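PDB 5FOO: 6-phospho-beta-d glycosidase from Streptococcus pyogenes, which probably hydrolyses 6-phospho-beta-glucosides, releasing glucose 6-phosphate, as a member of glycoside hydrolase family 1. Local coordinates for residues A[164-169]-A[250-255]; A[192-197]-A[280-285]; A[246-251]-A[321-326]. The protein carries 1 engineered substitution. All coordinates share one frame; numbering follows the deposited sequence.

Contact 1 of 3, residues A[164-169]-A[250-255]. With JAZ (6-phosphocyclophellitol), chain G.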
loop_
_atom_site.group_PDB
_atom_site.type_symbol
_atom_site.label_atom_id
_atom_site.label_comp_id
_atom_site.label_asym_id
_atom_site.label_seq_id
_atom_site.Cartn_x
_atom_site.Cartn_y
_atom_site.Cartn_z
ATOM N N ASN A 164 3.541 -2.116 2.366
ATOM C CA ASN A 164 2.268 -1.781 1.794
ATOM C C ASN A 164 1.479 -3.055 1.515
ATOM O O ASN A 164 1.934 -3.915 0.749
ATOM C CB ASN A 164 2.474 -1.038 0.485
ATOM C CG ASN A 164 1.163 -0.725 -0.198
ATOM O OD1 ASN A 164 0.505 0.270 0.117
ATOM N ND2 ASN A 164 0.771 -1.578 -1.127
ATOM N N GLU A 165 0.324 -3.161 2.124
ATOM C CA GLU A 165 -0.665 -4.216 1.860
ATOM C C GLU A 165 -0.082 -5.613 1.708
ATOM O O GLU A 165 -0.085 -6.216 0.602
ATOM C CB GLU A 165 -1.534 -3.872 0.657
ATOM C CG GLU A 165 -2.299 -2.585 0.754
ATOM C CD GLU A 165 -2.849 -2.117 -0.644
ATOM O OE1 GLU A 165 -2.109 -1.891 -1.709
ATOM O OE2 GLU A 165 -4.064 -1.932 -0.649
ATOM N N PRO A 166 0.426 -6.133 2.819
ATOM C CA PRO A 166 0.970 -7.424 2.776
ATOM C C PRO A 166 -0.007 -8.513 2.340
ATOM O O PRO A 166 0.446 -9.467 1.672
ATOM C CB PRO A 166 1.516 -7.626 4.172
ATOM C CG PRO A 166 0.679 -6.789 5.028
ATOM C CD PRO A 166 0.504 -5.566 4.170
ATOM N N MET A 167 -1.305 -8.362 2.588
ATOM C CA MET A 167 -2.264 -9.399 2.077
ATOM C C MET A 167 -2.370 -9.392 0.548
ATOM O O MET A 167 -2.737 -10.376 -0.043
ATOM C CB MET A 167 -3.676 -9.242 2.692
ATOM C CG MET A 167 -4.678 -10.384 2.289
ATOM S SD MET A 167 -3.993 -11.986 2.724
ATOM C CE MET A 167 -4.521 -12.081 4.401
ATOM N N VAL A 168 -2.113 -8.251 -0.092
ATOM C CA VAL A 168 -2.030 -8.155 -1.545
ATOM C C VAL A 168 -0.819 -8.957 -2.090
ATOM O O VAL A 168 -0.908 -9.559 -3.132
ATOM C CB VAL A 168 -2.022 -6.693 -2.062
ATOM C CG1 VAL A 168 -1.826 -6.640 -3.556
ATOM C CG2 VAL A 168 -3.337 -5.977 -1.679
ATOM N N VAL A 169 0.301 -8.959 -1.390
ATOM C CA VAL A 169 1.426 -9.819 -1.755
ATOM C C VAL A 169 1.056 -11.329 -1.624
ATOM O O VAL A 169 1.423 -12.136 -2.493
ATOM C CB VAL A 169 2.630 -9.526 -0.853
ATOM C CG1 VAL A 169 3.742 -10.541 -1.048
ATOM C CG2 VAL A 169 3.184 -8.148 -1.168
ATOM N N ASP A 250 -8.651 -8.908 9.539
ATOM C CA ASP A 250 -8.245 -9.200 10.910
ATOM C C ASP A 250 -6.868 -9.773 11.080
ATOM O O ASP A 250 -6.190 -9.408 12.052
ATOM C CB ASP A 250 -9.218 -10.093 11.599
ATOM C CG ASP A 250 -10.560 -9.480 11.771
ATOM O OD1 ASP A 250 -10.858 -8.379 11.238
ATOM O OD2 ASP A 250 -11.361 -10.149 12.400
ATOM N N LEU A 251 -6.435 -10.657 10.170
ATOM C CA LEU A 251 -5.141 -11.343 10.312
ATOM C C LEU A 251 -4.063 -10.251 10.550
ATOM O O LEU A 251 -3.395 -10.231 11.558
ATOM C CB LEU A 251 -4.823 -12.163 9.050
ATOM C CG LEU A 251 -3.650 -13.142 9.112
ATOM C CD1 LEU A 251 -3.563 -14.016 7.843
ATOM C CD2 LEU A 251 -2.323 -12.436 9.275
ATOM N N PHE A 252 -3.908 -9.343 9.610
ATOM C CA PHE A 252 -2.811 -8.389 9.727
ATOM C C PHE A 252 -3.104 -7.257 10.753
ATOM O O PHE A 252 -2.156 -6.758 11.371
ATOM C CB PHE A 252 -2.388 -7.821 8.372
ATOM C CG PHE A 252 -1.593 -8.786 7.516
ATOM C CD1 PHE A 252 -0.314 -9.161 7.856
ATOM C CD2 PHE A 252 -2.147 -9.325 6.341
ATOM C CE1 PHE A 252 0.436 -10.045 7.063
ATOM C CE2 PHE A 252 -1.430 -10.250 5.562
ATOM C CZ PHE A 252 -0.127 -10.593 5.912
ATOM N N MET A 253 -4.362 -6.835 10.890
ATOM C CA MET A 253 -4.725 -5.795 11.864
ATOM C C MET A 253 -4.514 -6.238 13.300
ATOM O O MET A 253 -3.927 -5.510 14.064
ATOM C CB MET A 253 -6.142 -5.309 11.713
ATOM C CG MET A 253 -6.353 -4.383 10.530
ATOM S SD MET A 253 -5.616 -2.747 10.738
ATOM C CE MET A 253 -6.640 -2.111 12.061
ATOM N N GLU A 254 -4.958 -7.452 13.628
ATOM C CA GLU A 254 -4.824 -7.996 14.958
ATOM C C GLU A 254 -3.370 -8.147 15.273
ATOM O O GLU A 254 -2.969 -7.803 16.358
ATOM C CB GLU A 254 -5.586 -9.312 15.161
ATOM C CG GLU A 254 -7.099 -9.176 15.193
ATOM C CD GLU A 254 -7.579 -8.257 16.301
ATOM O OE1 GLU A 254 -6.969 -8.257 17.392
ATOM O OE2 GLU A 254 -8.572 -7.546 16.063
ATOM N N ALA A 255 -2.577 -8.686 14.349
ATOM C CA ALA A 255 -1.147 -8.798 14.571
ATOM C C ALA A 255 -0.430 -7.430 14.699
ATOM O O ALA A 255 0.381 -7.248 15.596
ATOM C CB ALA A 255 -0.496 -9.596 13.487
HETATM C C2 JAZ G . -1.600 0.743 -7.028
HETATM C C3 JAZ G . -0.806 0.927 -5.716
HETATM C C4 JAZ G . -1.487 0.190 -4.569
HETATM C C5 JAZ G . -2.920 0.653 -4.345
HETATM C C6 JAZ G . -3.703 0.600 -5.639
HETATM C C7 JAZ G . -2.991 1.318 -6.786
HETATM C C8 JAZ G . -3.849 1.393 -8.047
HETATM O O9 JAZ G . -4.077 0.056 -8.483
HETATM P P10 JAZ G . -4.255 -0.228 -10.036
HETATM O O11 JAZ G . -4.415 -1.705 -10.108
HETATM O O12 JAZ G . -3.207 0.434 -10.829
HETATM O O13 JAZ G . -5.486 0.467 -10.425
HETATM O O14 JAZ G . -4.003 -0.763 -5.967
HETATM O O15 JAZ G . -1.003 1.491 -8.093
HETATM O O16 JAZ G . 0.466 0.369 -5.930
HETATM O O17 JAZ G . -0.731 0.340 -3.379
#
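Pro166, which closes the Asn-Glu-Pro signature of family 1 glycosidases (Asn164 to Pro166, in a TIM barrel), and the next residue, Met167, pack on the ring of Phe252. Helix 166-174 begins immediately after Glu165, its N-cap residue, and its first turn packs against helix 235-258. The ring of Phe252 is held between two aliphatic groups. Pro166 CG makes a CH-pi contact almost on the ring normal, 3.7 Å from the Phe252 centroid, while Leu251 CD2 lies over the opposite face.

Met167 meets the same ring at its CE2 corner, from an oblique direction. Its CB is 3.8 Å from Phe252 CE2. Chi1 of -175° sends CG away from the backbone N, and the bends at chi2 (56°) and chi3 (86°) bring SD and then CE back toward CE2. SD passes 4.2 Å from Phe252 CE2, and the terminal CE reaches both Phe252 CE2 and, at 4.1 Å, Leu251 CD1. Leu223 of strand 218-224 and Leu196 of helix 186-208 complete this apolar surround.

The far side of the segment faces 6-phosphocyclophellitol. Asn164 and Glu165 line its pocket, and Glu165 OE2 is bonded to Asn224 and Tyr299. Glu165 OE1 is gripped twice: by Asn164 ND2 at 3.0 Å, on the anti side of the carboxylate, and by O17 of the inhibitor at 3.1 Å.

Contact 2 of 3, residues A[192-197]-A[280-285]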
loop_
_atom_site.group_PDB
_atom_site.type_symbol
_atom_site.label_atom_id
_atom_site.label_comp_id
_atom_site.label_asym_id
_atom_site.label_seq_id
_atom_site.Cartn_x
_atom_site.Cartn_y
_atom_site.Cartn_z
ATOM N N VAL A 192 3.329 -17.503 4.077
ATOM C CA VAL A 192 3.732 -16.154 3.675
ATOM C C VAL A 192 3.062 -15.059 4.510
ATOM O O VAL A 192 3.763 -14.127 4.928
ATOM C CB VAL A 192 3.566 -15.945 2.158
ATOM C CG1 VAL A 192 3.680 -14.492 1.710
ATOM C CG2 VAL A 192 4.672 -16.731 1.421
ATOM N N ALA A 193 1.746 -15.180 4.767
ATOM C CA ALA A 193 1.042 -14.233 5.595
ATOM C C ALA A 193 1.625 -14.177 7.019
ATOM O O ALA A 193 1.900 -13.092 7.526
ATOM C CB ALA A 193 -0.423 -14.557 5.634
ATOM N N TYR A 194 1.848 -15.343 7.638
ATOM C CA TYR A 194 2.506 -15.346 8.950
ATOM C C TYR A 194 3.905 -14.691 8.864
ATOM O O TYR A 194 4.285 -13.896 9.740
ATOM C CB TYR A 194 2.623 -16.756 9.513
ATOM C CG TYR A 194 3.467 -16.879 10.750
ATOM C CD1 TYR A 194 4.800 -17.060 10.668
ATOM C CD2 TYR A 194 2.880 -16.815 12.010
ATOM C CE1 TYR A 194 5.582 -17.163 11.823
ATOM C CE2 TYR A 194 3.625 -16.924 13.173
ATOM C CZ TYR A 194 4.980 -17.072 13.078
ATOM O OH TYR A 194 5.664 -17.160 14.212
ATOM N N ASN A 195 4.648 -14.997 7.792
ATOM C CA ASN A 195 6.019 -14.543 7.694
ATOM C C ASN A 195 6.067 -13.017 7.506
ATOM O O ASN A 195 6.930 -12.349 8.074
ATOM C CB ASN A 195 6.788 -15.260 6.590
ATOM C CG ASN A 195 7.134 -16.710 6.938
ATOM O OD1 ASN A 195 6.919 -17.207 8.065
ATOM N ND2 ASN A 195 7.673 -17.397 5.953
ATOM N N LEU A 196 5.105 -12.460 6.767
ATOM C CA LEU A 196 4.998 -10.988 6.612
ATOM C C LEU A 196 4.674 -10.249 7.913
ATOM O O LEU A 196 5.248 -9.168 8.217
ATOM C CB LEU A 196 4.004 -10.661 5.515
ATOM C CG LEU A 196 4.544 -10.996 4.134
ATOM C CD1 LEU A 196 3.379 -10.984 3.163
ATOM C CD2 LEU A 196 5.578 -10.001 3.669
ATOM N N ALA A 197 3.789 -10.854 8.697
ATOM C CA ALA A 197 3.429 -10.330 10.013
ATOM C C ALA A 197 4.596 -10.398 11.013
ATOM O O ALA A 197 4.803 -9.465 11.744
ATOM C CB ALA A 197 2.261 -11.089 10.578
ATOM N N PRO A 280 7.031 -20.418 19.755
ATOM C CA PRO A 280 6.659 -19.529 20.855
ATOM C C PRO A 280 7.462 -18.200 20.927
ATOM O O PRO A 280 6.899 -17.153 21.327
ATOM C CB PRO A 280 6.871 -20.403 22.127
ATOM C CG PRO A 280 6.949 -21.811 21.625
ATOM C CD PRO A 280 7.531 -21.722 20.234
ATOM N N GLU A 281 8.735 -18.214 20.534
ATOM C CA GLU A 281 9.608 -17.005 20.561
ATOM C C GLU A 281 9.125 -15.959 19.533
ATOM O O GLU A 281 9.080 -14.764 19.767
ATOM C CB GLU A 281 11.080 -17.387 20.243
ATOM C CG GLU A 281 11.820 -18.304 21.250
ATOM C CD GLU A 281 11.333 -19.798 21.308
ATOM O OE1 GLU A 281 10.802 -20.402 20.323
ATOM O OE2 GLU A 281 11.478 -20.392 22.395
ATOM N N GLU A 282 8.712 -16.445 18.383
ATOM C CA GLU A 282 8.172 -15.608 17.307
ATOM C C GLU A 282 6.889 -15.031 17.730
ATOM O O GLU A 282 6.750 -13.821 17.618
ATOM C CB GLU A 282 7.991 -16.350 15.983
ATOM C CG GLU A 282 9.317 -16.787 15.382
ATOM C CD GLU A 282 9.153 -17.726 14.181
ATOM O OE1 GLU A 282 8.002 -18.035 13.791
ATOM O OE2 GLU A 282 10.170 -18.190 13.646
ATOM N N LEU A 283 6.006 -15.828 18.332
ATOM C CA LEU A 283 4.743 -15.282 18.817
ATOM C C LEU A 283 4.872 -14.181 19.908
ATOM O O LEU A 283 4.076 -13.220 19.944
ATOM C CB LEU A 283 3.785 -16.375 19.288
ATOM C CG LEU A 283 3.351 -17.309 18.134
ATOM C CD1 LEU A 283 2.636 -18.583 18.616
ATOM C CD2 LEU A 283 2.517 -16.572 17.116
ATOM N N ALA A 284 5.864 -14.335 20.771
ATOM C CA ALA A 284 6.159 -13.332 21.807
ATOM C C ALA A 284 6.784 -12.073 21.176
ATOM O O ALA A 284 6.446 -10.953 21.584
ATOM C CB ALA A 284 7.087 -13.931 22.874
ATOM N N LEU A 285 7.627 -12.238 20.151
ATOM C CA LEU A 285 8.174 -11.068 19.395
ATOM C C LEU A 285 7.026 -10.279 18.807
ATOM O O LEU A 285 6.978 -9.063 18.960
ATOM C CB LEU A 285 9.176 -11.492 18.311
ATOM C CG LEU A 285 10.594 -10.955 18.222
ATOM C CD1 LEU A 285 11.171 -10.604 19.588
ATOM C CD2 LEU A 285 11.521 -11.968 17.527
#
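Glu282 and Leu283, in the first turn of helix 280-288, receive the side chain of Tyr194 from helix 186-208. The turn starts at Pro280, and just ahead of it Thr279 OG1 is hydrogen-bonded to the backbone N of Glu282.

Glu282 makes the polar part of the contact. The phenol of Tyr194 donates a short hydrogen bond, 2.5 Å from OH to Glu282 OE1, and uses the anti lone pair of that oxygen. The carboxylate oxygen sits at the ring edge, near its plane, and comes within 3.2 Å of Tyr194 CE1. Ring and carboxylate are turned 39° against each other, and the two side chains cross at about a right angle. The glutamate chain is extended as far as CD, but a chi3 of 1° folds OE1 back to the CB side, so that CB and OE1 both face the hydroxyl. Tyr194 OH lies close to Glu282 CB (3.0 Å), a tight fit whose exact distances are doubtful. Lys136 forms a salt bridge to the same OE1, which would probably make the carboxylate more stable as an anion.

Leu283 adds an apolar touch at another part of the ring edge, with CD2 4.1 Å from Tyr194 CE2. Farther on, Leu285 leans on Lys202 and Gln205, later residues of helix 186-208. The phenol itself is steadied by a stack with Trp276.

Such a contact joins two helices of the outer shell of the TIM barrel: helix 186-208, which follows barrel strand 159-161, and helix 280-288, which precedes strand 293-297.

Contact 3 of 3, residues A[246-251]-A[321-326]. With EDO (1,2-ethanediol), chain L.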
loop_
_atom_site.group_PDB
_atom_site.type_symbol
_atom_site.label_atom_id
_atom_site.label_comp_id
_atom_site.label_asym_id
_atom_site.label_seq_id
_atom_site.Cartn_x
_atom_site.Cartn_y
_atom_site.Cartn_z
ATOM N N LEU A 246 -12.274 -11.834 8.625
ATOM C CA LEU A 246 -11.225 -12.498 9.408
ATOM C C LEU A 246 -9.897 -12.607 8.673
ATOM O O LEU A 246 -8.839 -12.368 9.275
ATOM C CB LEU A 246 -11.592 -13.909 9.857
ATOM C CG LEU A 246 -12.528 -14.138 11.009
ATOM C CD1 LEU A 246 -12.762 -15.641 11.107
ATOM C CD2 LEU A 246 -11.907 -13.624 12.294
ATOM N N TRP A 247 -9.972 -13.054 7.411
ATOM C CA TRP A 247 -8.841 -13.215 6.540
ATOM C C TRP A 247 -8.328 -11.874 5.995
ATOM O O TRP A 247 -7.166 -11.564 6.173
ATOM C CB TRP A 247 -9.159 -14.201 5.367
ATOM C CG TRP A 247 -8.064 -14.321 4.383
ATOM C CD1 TRP A 247 -8.022 -13.706 3.163
ATOM C CD2 TRP A 247 -6.860 -15.109 4.472
ATOM N NE1 TRP A 247 -6.868 -14.006 2.525
ATOM C CE2 TRP A 247 -6.118 -14.849 3.320
ATOM C CE3 TRP A 247 -6.317 -15.967 5.432
ATOM C CZ2 TRP A 247 -4.909 -15.434 3.082
ATOM C CZ3 TRP A 247 -5.122 -16.549 5.188
ATOM C CH2 TRP A 247 -4.413 -16.276 4.029
ATOM N N ASN A 248 -9.160 -11.136 5.281
ATOM C CA ASN A 248 -8.677 -9.973 4.523
ATOM C C ASN A 248 -8.304 -8.770 5.412
ATOM O O ASN A 248 -7.514 -7.944 4.997
ATOM C CB ASN A 248 -9.660 -9.522 3.420
ATOM C CG ASN A 248 -9.850 -10.589 2.355
ATOM O OD1 ASN A 248 -8.984 -10.787 1.500
ATOM N ND2 ASN A 248 -10.945 -11.352 2.459
ATOM N N ASN A 249 -8.900 -8.683 6.595
ATOM C CA ASN A 249 -8.686 -7.558 7.503
ATOM C C ASN A 249 -8.017 -7.986 8.814
ATOM O O ASN A 249 -6.921 -7.483 9.131
ATOM C CB ASN A 249 -9.988 -6.801 7.749
ATOM C CG ASN A 249 -10.527 -6.195 6.458
ATOM O OD1 ASN A 249 -9.792 -6.053 5.487
ATOM N ND2 ASN A 249 -11.754 -5.827 6.449
ATOM N N ASP A 250 -8.651 -8.908 9.539
ATOM C CA ASP A 250 -8.245 -9.200 10.910
ATOM C C ASP A 250 -6.868 -9.773 11.080
ATOM O O ASP A 250 -6.190 -9.408 12.052
ATOM C CB ASP A 250 -9.218 -10.093 11.599
ATOM C CG ASP A 250 -10.560 -9.480 11.771
ATOM O OD1 ASP A 250 -10.858 -8.379 11.238
ATOM O OD2 ASP A 250 -11.361 -10.149 12.400
ATOM N N LEU A 251 -6.435 -10.657 10.170
ATOM C CA LEU A 251 -5.141 -11.343 10.312
ATOM C C LEU A 251 -4.063 -10.251 10.550
ATOM O O LEU A 251 -3.395 -10.231 11.558
ATOM C CB LEU A 251 -4.823 -12.163 9.050
ATOM C CG LEU A 251 -3.650 -13.142 9.112
ATOM C CD1 LEU A 251 -3.563 -14.016 7.843
ATOM C CD2 LEU A 251 -2.323 -12.436 9.275
ATOM N N TRP A 321 -13.012 -20.359 -0.477
ATOM C CA TRP A 321 -13.842 -21.487 -0.093
ATOM C C TRP A 321 -15.045 -21.012 0.687
ATOM O O TRP A 321 -16.011 -21.707 0.688
ATOM C CB TRP A 321 -13.130 -22.453 0.873
ATOM C CG TRP A 321 -11.999 -23.376 0.307
ATOM C CD1 TRP A 321 -11.401 -23.301 -0.905
ATOM C CD2 TRP A 321 -11.370 -24.473 1.005
ATOM N NE1 TRP A 321 -10.443 -24.299 -1.016
ATOM C CE2 TRP A 321 -10.420 -25.031 0.142
ATOM C CE3 TRP A 321 -11.554 -25.047 2.265
ATOM C CZ2 TRP A 321 -9.622 -26.143 0.506
ATOM C CZ3 TRP A 321 -10.754 -26.126 2.641
ATOM C CH2 TRP A 321 -9.790 -26.650 1.769
ATOM N N TYR A 322 -14.954 -19.900 1.438
ATOM C CA TYR A 322 -16.013 -19.497 2.342
ATOM C C TYR A 322 -16.837 -18.298 1.859
ATOM O O TYR A 322 -17.743 -17.871 2.578
ATOM C CB TYR A 322 -15.442 -19.222 3.744
ATOM C CG TYR A 322 -14.781 -20.430 4.321
ATOM C CD1 TYR A 322 -15.527 -21.492 4.758
ATOM C CD2 TYR A 322 -13.386 -20.565 4.302
ATOM C CE1 TYR A 322 -14.918 -22.660 5.218
ATOM C CE2 TYR A 322 -12.756 -21.706 4.790
ATOM C CZ TYR A 322 -13.526 -22.770 5.234
ATOM O OH TYR A 322 -12.929 -23.928 5.738
ATOM N N TYR A 323 -16.527 -17.734 0.689
ATOM C CA TYR A 323 -17.296 -16.605 0.178
ATOM C C TYR A 323 -16.973 -16.415 -1.291
ATOM O O TYR A 323 -15.928 -16.797 -1.701
ATOM C CB TYR A 323 -16.961 -15.291 0.968
ATOM C CG TYR A 323 -15.501 -14.845 0.901
ATOM C CD1 TYR A 323 -15.044 -14.053 -0.147
ATOM C CD2 TYR A 323 -14.573 -15.277 1.851
ATOM C CE1 TYR A 323 -13.675 -13.679 -0.270
ATOM C CE2 TYR A 323 -13.202 -14.918 1.758
ATOM C CZ TYR A 323 -12.771 -14.102 0.707
ATOM O OH TYR A 323 -11.473 -13.737 0.631
ATOM N N ASP A 324 -17.889 -15.782 -2.021
ATOM C CA ASP A 324 -17.717 -15.331 -3.364
ATOM C C ASP A 324 -17.864 -13.806 -3.371
ATOM O O ASP A 324 -18.579 -13.250 -2.541
ATOM C CB ASP A 324 -18.868 -15.834 -4.300
ATOM C CG ASP A 324 -18.843 -17.344 -4.569
ATOM O OD1 ASP A 324 -17.965 -18.064 -4.073
ATOM O OD2 ASP A 324 -19.767 -17.813 -5.258
ATOM N N PRO A 325 -17.247 -13.145 -4.348
ATOM C CA PRO A 325 -17.529 -11.742 -4.607
ATOM C C PRO A 325 -18.979 -11.539 -4.939
ATOM O O PRO A 325 -19.556 -12.381 -5.599
ATOM C CB PRO A 325 -16.667 -11.443 -5.846
ATOM C CG PRO A 325 -15.533 -12.365 -5.730
ATOM C CD PRO A 325 -16.098 -13.631 -5.116
ATOM N N TYR A 326 -19.581 -10.419 -4.517
ATOM C CA TYR A 326 -20.950 -10.144 -4.855
ATOM C C TYR A 326 -21.039 -8.772 -5.518
ATOM O O TYR A 326 -20.341 -7.831 -5.111
ATOM C CB TYR A 326 -21.809 -10.270 -3.609
ATOM C CG TYR A 326 -23.208 -9.753 -3.759
ATOM C CD1 TYR A 326 -24.134 -10.426 -4.554
ATOM C CD2 TYR A 326 -23.602 -8.554 -3.158
ATOM C CE1 TYR A 326 -25.438 -9.951 -4.677
ATOM C CE2 TYR A 326 -24.883 -8.046 -3.302
ATOM C CZ TYR A 326 -25.785 -8.755 -4.084
ATOM O OH TYR A 326 -27.037 -8.309 -4.231
HETATM C C1 EDO L . -15.361 -17.047 -5.645
HETATM O O1 EDO L . -15.716 -17.328 -7.036
HETATM C C2 EDO L . -15.153 -18.338 -4.832
HETATM O O2 EDO L . -15.694 -18.416 -3.471
#
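Where helix 235-258 meets the small mixed sheet (228-230, 302-305, 324-325) formed after barrel strands 218-224 and 293-297, Asn248 is hydrogen-bonded to Tyr323. The two side chains come from opposite directions. Asn248 ND2 lies 3.1 Å from Tyr323 OH, with a nearly straight N-H...O angle of 176°, and the hydroxyl sits practically in the amide plane. The tyrosine ring is turned strongly against that plane, by 73°, so the amide meets the phenol oxygen and does not stack on the ring; the nearest ring atom, Tyr323 CZ, is 3.7 Å from ND2.

A chi1 of 61° places the ring of Tyr323 between its own backbone N and carbonyl carbon, and from there it extends along the helix surface over Ala240, Phe243 and Ala244. Trp247 stands beside the hydroxyl, its CD1 4.3 Å from Tyr323 OH, while its indole NE1 is bonded to Glu171 of helix 166-174. The helix widens into a pi-type turn at this point.

Asn248 ND2 also donates to the backbone O of Ala244, one turn back in the helix. The amide nitrogen is thus bonded both to its own helix and to the phenol, which fixes its rotation, and an uncharged pair of polar groups ties the loop leading into strand 324-325 to helix 235-258, both bonds using the same amide nitrogen.

Helix 235-258 serves both contact 1 and contact 3, which share Asp250 and Leu251, while contact 2 reaches helix 186-208, whose Ala193 and Ala197 pack on Phe252. Contact 1 is the deepest, its centre about 10 Å from the centre of the chain, and is purely apolar between its segments, although one of them also lines the ligand pocket. The centres of contacts 2 and 3 lie about 20 and 19 Å from it, and each contact depends on a tyrosine hydroxyl. In contact 2 the hydroxyl donates to a carboxylate in a partly buried setting; in contact 3 it accepts from a neutral amide in a buried one. Contacts 1 and 3 meet where Met167 CE approaches Trp247 O.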